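Local atomic coordinates of hypothetical nigD-like protein (Bacteroides caccae, PDB entry 3QWN), a protein that is of unknown function but, as a NigD-like protein, may act as an immunity protein or antitoxin that protects its producer from a bacteriocin-like toxin. Residues Ile130-Ser135 with Leu168-Asp173. Residues are numbered along the deposited sequence; the frame is centred on the assembly and turned at random.
Sequences IVEDLS and LDKYAD
Glu-132, Lys-170 and Tyr-171 illustrate how one carboxylate can tie a strand to a loop whose nearest CA atoms, those of Leu-134 and Tyr-171, are 10.5 Å apart. Starting at CB, which points toward the 168-173 loop, the Glu-132 chain runs out extended, CG anti to the backbone N (chi1 -177°). CG comes within 3.9 Å of Tyr-171 OH, and CD lies 3.4 Å from Lys-170 NZ. At the tip the two oxygens divide the work unequally. OE2 takes the phenol hydrogen bond from Tyr-171 OH (2.7 Å) on its anti lone pair, and on its syn side, 20° out of the carboxylate plane, the salt-bridging Lys-170 NZ (3.0 Å). OE1 of Glu-132 receives a weak bond from Lys-170 NZ, at 3.1 Å. Two different donors thus fix the rotation of the carboxylate, whose plane stands 63° from that of the tyrosine ring. Lys-170 reaches the carboxylate after laying its CG over the centre of one face of the Tyr-171 ring, 3.6 Å above the plane, while Leu-134 CD2 touches CE1 of Tyr-171 obliquely. Glu-132 is buried, yet both donors probably keep its carboxylate ionised; Lys-170 also bonds weakly to Pro-83 O. In the C-terminal beta-sandwich domain, the contact joins strand 127-133, flanked by strands 84-85 and 142-150, to the 3-10 turn following strand 158-167, with Tyr-171 packed against Val-143, Met-145, Ile-181 and Tyr-209 of strands 142-150, 181-190 and 196-209.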
# COMPACT_ATOMS: atom_id res chain seq x y z
N ILE A 130 6.53 -6.05 -5.36
CA ILE A 130 7.13 -6.71 -4.22
C ILE A 130 7.74 -8.02 -4.71
O ILE A 130 7.03 -8.87 -5.27
CB ILE A 130 6.12 -6.93 -3.06
CG1 ILE A 130 5.63 -5.59 -2.42
CG2 ILE A 130 6.69 -7.91 -2.00
CD1 ILE A 130 6.74 -4.75 -1.61
N VAL A 131 9.05 -8.16 -4.53
CA VAL A 131 9.79 -9.37 -4.86
C VAL A 131 9.76 -10.24 -3.60
O VAL A 131 10.28 -9.85 -2.56
CB VAL A 131 11.22 -9.11 -5.39
CG1 VAL A 131 11.86 -10.40 -5.89
CG2 VAL A 131 11.21 -8.04 -6.49
N GLU A 132 9.09 -11.39 -3.70
CA GLU A 132 8.86 -12.33 -2.61
C GLU A 132 9.89 -13.46 -2.58
O GLU A 132 10.20 -14.09 -3.60
CB GLU A 132 7.45 -12.91 -2.76
CG GLU A 132 7.01 -13.87 -1.67
CD GLU A 132 5.72 -14.60 -2.01
OE1 GLU A 132 5.70 -15.36 -3.00
OE2 GLU A 132 4.73 -14.40 -1.27
N ASP A 133 10.39 -13.73 -1.36
CA ASP A 133 11.30 -14.84 -1.07
C ASP A 133 10.72 -15.61 0.10
O ASP A 133 10.59 -15.07 1.20
CB ASP A 133 12.74 -14.38 -0.80
CG ASP A 133 13.63 -15.46 -0.20
OD1 ASP A 133 13.61 -16.59 -0.73
OD2 ASP A 133 14.32 -15.18 0.80
N LEU A 134 10.34 -16.88 -0.14
CA LEU A 134 9.72 -17.70 0.89
C LEU A 134 10.65 -18.80 1.38
O LEU A 134 10.18 -19.75 2.00
CB LEU A 134 8.40 -18.29 0.38
CG LEU A 134 7.29 -17.29 0.05
CD1 LEU A 134 6.15 -17.97 -0.70
CD2 LEU A 134 6.79 -16.55 1.30
N SER A 135 11.98 -18.65 1.17
CA SER A 135 13.00 -19.64 1.56
C SER A 135 12.98 -19.99 3.07
O SER A 135 13.33 -21.11 3.43
CB SER A 135 14.39 -19.17 1.16
OG SER A 135 14.76 -17.96 1.80
N LEU A 168 -1.89 -9.23 2.13
CA LEU A 168 -1.25 -10.32 2.87
C LEU A 168 -2.17 -11.55 3.05
O LEU A 168 -1.86 -12.45 3.83
CB LEU A 168 -0.77 -9.82 4.26
CG LEU A 168 0.12 -8.59 4.30
CD1 LEU A 168 0.29 -8.11 5.74
CD2 LEU A 168 1.46 -8.84 3.63
N ASP A 169 -3.27 -11.61 2.28
CA ASP A 169 -4.26 -12.69 2.31
C ASP A 169 -3.66 -14.05 1.91
O ASP A 169 -4.07 -15.07 2.46
CB ASP A 169 -5.46 -12.34 1.41
CG ASP A 169 -6.06 -10.98 1.74
OD1 ASP A 169 -6.48 -10.77 2.90
OD2 ASP A 169 -6.05 -10.10 0.85
N LYS A 170 -2.66 -14.05 1.00
CA LYS A 170 -2.00 -15.26 0.50
C LYS A 170 -1.19 -16.01 1.58
O LYS A 170 -0.77 -17.15 1.35
CB LYS A 170 -1.10 -14.94 -0.71
CG LYS A 170 0.19 -14.14 -0.45
CD LYS A 170 1.09 -14.05 -1.69
CE LYS A 170 1.81 -15.35 -1.93
NZ LYS A 170 2.64 -15.31 -3.17
N TYR A 171 -0.97 -15.39 2.73
CA TYR A 171 -0.17 -15.98 3.82
C TYR A 171 -1.06 -16.64 4.88
O TYR A 171 -0.57 -17.44 5.68
CB TYR A 171 0.76 -14.91 4.44
CG TYR A 171 1.66 -14.26 3.41
CD1 TYR A 171 2.56 -15.02 2.66
CD2 TYR A 171 1.56 -12.90 3.13
CE1 TYR A 171 3.35 -14.44 1.67
CE2 TYR A 171 2.36 -12.30 2.15
CZ TYR A 171 3.25 -13.08 1.42
OH TYR A 171 4.05 -12.50 0.47
N ALA A 172 -2.37 -16.32 4.86
CA ALA A 172 -3.35 -16.90 5.76
C ALA A 172 -3.63 -18.35 5.36
O ALA A 172 -3.86 -18.63 4.18
CB ALA A 172 -4.63 -16.08 5.75
N ASP A 173 -3.55 -19.26 6.35
CA ASP A 173 -3.83 -20.68 6.15
C ASP A 173 -4.98 -21.09 7.07
O ASP A 173 -4.84 -21.09 8.29
CB ASP A 173 -2.57 -21.54 6.38
CG ASP A 173 -2.63 -22.96 5.83
OD1 ASP A 173 -3.70 -23.37 5.31
OD2 ASP A 173 -1.60 -23.67 5.91